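Local coordinates for protein Old Yellow Enzyme (Pichia, PDB 6AGZ) that probably catalyses the asymmetric reduction of the carbon-carbon double bond of enones, using a bound flavin mononucleotide, at residues Leu29-Thr34 with Gly62-Glu67. Residues are numbered along the deposited sequence; the frame is centred on the assembly and turned at random.
With FMN (flavin mononucleotide), chain C.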
loop_
_atom_site.group_PDB
_atom_site.type_symbol
_atom_site.label_atom_id
_atom_site.label_comp_id
_atom_site.label_asym_id
_atom_site.label_seq_id
_atom_site.Cartn_x
_atom_site.Cartn_y
_atom_site.Cartn_z
ATOM N N LEU A 29 -11.587 -1.472 24.510
ATOM C CA LEU A 29 -10.727 -0.373 24.924
ATOM C C LEU A 29 -9.414 -0.945 25.442
ATOM O O LEU A 29 -9.413 -1.841 26.293
ATOM C CB LEU A 29 -11.410 0.466 26.006
ATOM C CG LEU A 29 -10.569 1.533 26.708
ATOM C CD1 LEU A 29 -10.231 2.673 25.760
ATOM C CD2 LEU A 29 -11.288 2.050 27.945
ATOM N N VAL A 30 -8.301 -0.432 24.927
ATOM C CA VAL A 30 -6.979 -0.973 25.214
ATOM C C VAL A 30 -6.112 0.120 25.820
ATOM O O VAL A 30 -6.154 1.275 25.385
ATOM C CB VAL A 30 -6.317 -1.549 23.944
ATOM C CG1 VAL A 30 -4.936 -2.109 24.261
ATOM C CG2 VAL A 30 -7.201 -2.615 23.320
ATOM N N PHE A 31 -5.337 -0.252 26.838
ATOM C CA PHE A 31 -4.262 0.581 27.359
ATOM C C PHE A 31 -2.999 0.246 26.575
ATOM O O PHE A 31 -2.365 -0.786 26.832
ATOM C CB PHE A 31 -4.058 0.341 28.856
ATOM C CG PHE A 31 -3.055 1.266 29.496
ATOM C CD1 PHE A 31 -2.695 2.459 28.890
ATOM C CD2 PHE A 31 -2.472 0.936 30.710
ATOM C CE1 PHE A 31 -1.774 3.305 29.481
ATOM C CE2 PHE A 31 -1.552 1.778 31.306
ATOM C CZ PHE A 31 -1.203 2.963 30.691
ATOM N N PRO A 32 -2.612 1.076 25.612
ATOM C CA PRO A 32 -1.442 0.768 24.785
ATOM C C PRO A 32 -0.174 0.811 25.617
ATOM O O PRO A 32 -0.181 1.333 26.742
ATOM C CB PRO A 32 -1.456 1.882 23.722
ATOM C CG PRO A 32 -2.813 2.523 23.826
ATOM C CD PRO A 32 -3.213 2.369 25.253
ATOM N N PRO A 33 0.930 0.263 25.111
ATOM C CA PRO A 33 2.193 0.341 25.855
ATOM C C PRO A 33 2.584 1.789 26.105
ATOM O O PRO A 33 2.618 2.607 25.185
ATOM C CB PRO A 33 3.194 -0.368 24.933
ATOM C CG PRO A 33 2.562 -0.336 23.576
ATOM C CD PRO A 33 1.093 -0.440 23.827
ATOM N N THR A 34 2.862 2.107 27.369
ATOM C CA THR A 34 3.171 3.476 27.772
ATOM C C THR A 34 4.360 3.447 28.723
ATOM O O THR A 34 4.229 3.022 29.875
ATOM C CB THR A 34 1.963 4.147 28.424
ATOM O OG1 THR A 34 0.823 4.015 27.565
ATOM C CG2 THR A 34 2.241 5.623 28.660
ATOM N N GLY A 62 -11.068 -5.591 29.920
ATOM C CA GLY A 62 -10.395 -5.446 28.643
ATOM C C GLY A 62 -8.930 -5.829 28.695
ATOM O O GLY A 62 -8.474 -6.542 29.593
ATOM N N LEU A 63 -8.181 -5.340 27.709
ATOM C CA LEU A 63 -6.770 -5.666 27.556
ATOM C C LEU A 63 -5.904 -4.488 27.983
ATOM O O LEU A 63 -6.166 -3.343 27.597
ATOM C CB LEU A 63 -6.443 -6.046 26.110
ATOM C CG LEU A 63 -4.972 -6.375 25.833
ATOM C CD1 LEU A 63 -4.561 -7.659 26.538
ATOM C CD2 LEU A 63 -4.698 -6.465 24.338
ATOM N N LEU A 64 -4.881 -4.776 28.779
ATOM C CA LEU A 64 -3.808 -3.839 29.066
ATOM C C LEU A 64 -2.546 -4.300 28.351
ATOM O O LEU A 64 -2.326 -5.500 28.161
ATOM C CB LEU A 64 -3.540 -3.733 30.571
ATOM C CG LEU A 64 -4.714 -3.452 31.514
ATOM C CD1 LEU A 64 -4.234 -3.442 32.957
ATOM C CD2 LEU A 64 -5.395 -2.139 31.169
ATOM N N ILE A 65 -1.717 -3.345 27.943
ATOM C CA ILE A 65 -0.420 -3.641 27.349
ATOM C C ILE A 65 0.645 -2.941 28.177
ATOM O O ILE A 65 0.545 -1.736 28.434
ATOM C CB ILE A 65 -0.344 -3.214 25.872
ATOM C CG1 ILE A 65 -1.528 -3.784 25.092
ATOM C CG2 ILE A 65 0.958 -3.698 25.257
ATOM C CD1 ILE A 65 -1.514 -3.433 23.623
ATOM N N THR A 66 1.654 -3.698 28.598
ATOM C CA THR A 66 2.683 -3.148 29.462
ATOM C C THR A 66 3.519 -2.114 28.721
ATOM O O THR A 66 3.590 -2.090 27.489
ATOM C CB THR A 66 3.609 -4.246 29.982
ATOM O OG1 THR A 66 4.461 -4.696 28.920
ATOM C CG2 THR A 66 2.807 -5.413 30.506
ATOM N N GLU A 67 4.154 -1.248 29.505
ATOM C CA GLU A 67 5.244 -0.425 29.008
ATOM C C GLU A 67 6.247 -1.288 28.254
ATOM O O GLU A 67 6.456 -2.462 28.580
ATOM C CB GLU A 67 5.928 0.272 30.181
ATOM C CG GLU A 67 6.331 -0.715 31.268
ATOM C CD GLU A 67 6.411 -0.089 32.642
ATOM O OE1 GLU A 67 7.487 0.438 32.994
ATOM O OE2 GLU A 67 5.394 -0.123 33.367
HETATM N N1 FMN C . 4.201 3.258 22.349
HETATM C C2 FMN C . 4.866 2.048 22.288
HETATM O O2 FMN C . 4.675 1.288 21.340
HETATM N N3 FMN C . 5.748 1.689 23.287
HETATM C C4 FMN C . 5.964 2.539 24.350
HETATM O O4 FMN C . 6.748 2.226 25.245
HETATM C C4A FMN C . 5.296 3.755 24.413
HETATM N N5 FMN C . 5.515 4.600 25.475
HETATM C C5A FMN C . 4.853 5.807 25.546
HETATM C C6 FMN C . 5.081 6.654 26.622
HETATM C C7 FMN C . 4.419 7.873 26.701
HETATM C C7M FMN C . 4.664 8.785 27.865
HETATM C C8 FMN C . 3.530 8.246 25.702
HETATM C C8M FMN C . 2.814 9.561 25.786
HETATM C C9 FMN C . 3.305 7.399 24.625
HETATM C C9A FMN C . 3.964 6.175 24.543
HETATM N N10 FMN C . 3.744 5.327 23.472
HETATM C C10 FMN C . 4.411 4.117 23.407
HETATM C "C1'" FMN C . 2.776 5.713 22.390
HETATM C "C2'" FMN C . 1.375 5.305 22.856
HETATM O "O2'" FMN C . 1.332 3.905 23.023
HETATM C "C3'" FMN C . 0.267 5.750 21.904
HETATM O "O3'" FMN C . 0.417 5.113 20.655
HETATM C "C4'" FMN C . 0.273 7.265 21.724
HETATM O "O4'" FMN C . 0.368 7.891 22.984
HETATM C "C5'" FMN C . -0.991 7.758 21.031
HETATM O "O5'" FMN C . -2.124 7.312 21.742
HETATM P P FMN C . -3.016 8.359 22.579
HETATM O O1P FMN C . -3.406 9.505 21.676
HETATM O O2P FMN C . -4.263 7.676 23.089
HETATM O O3P FMN C . -2.208 8.871 23.746
HETATM O O HOH W 1 -9.807 -4.362 25.238
HETATM O O HOH W 2 -8.062 -1.735 28.742
HETATM O O HOH W 3 1.149 0.762 29.410
#
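Leu-63 O is gripped by two donors: Phe-31 N, 3.3 Å away across the strand pair, and a water whose oxygen lies 2.7 Å from Leu-63 O and which also donates to Leu-29 O. The Phe-31 bond is long but fairly straight, 162° at the hydrogen. Phe-31 O in turn accepts a bond from Ile-65 N, two residues beyond Leu-63; it is shorter (2.9 Å) but more bent, 137° at the hydrogen. Next in this alternation would be the N of Pro-33 facing Ile-65 O, but it has no hydrogen; a water donates to both Pro-32 O and Ile-65 O instead. That water also sits 3.4 Å above the plane of the Phe-31 ring, toward its rim. Pro-32 O receives a further bond from Thr-34 OG1, which is shared with Ser-343.

Ile-65 fills the middle of the apolar contact. Its CG2, anti to the backbone N, lies 3.6 Å from Pro-33 CD, the two side chains running side by side, while its CD1 crosses to Val-30 CG1 at 3.7 Å. Phe-31 and Leu-64 point to the other side of the sheet, toward helix 47-57; there Leu-64 CD2 meets Phe-31 CB at 3.6 Å and lies at the ring edge, near its plane. Strands 29-31 and 63-70 are the first two of the eight-stranded TIM barrel, joined through that helix in a beta-alpha-beta unit.

At the C-terminal end of strand 29-31 the chain reaches the flavin: Pro-33 O accepts a bond from FMN O2' (2.8 Å), Pro-33 CG touches the pyrimidine end at O2 and C2, and Thr-34 CG2 packs on C6 and C7 of the benzenoid ring. Where Pro-33 ends the direct pairing, a water bridge and the packing of Ile-65 on Pro-33 continue the contact, while the Pro-33 carbonyl engages the ribityl chain.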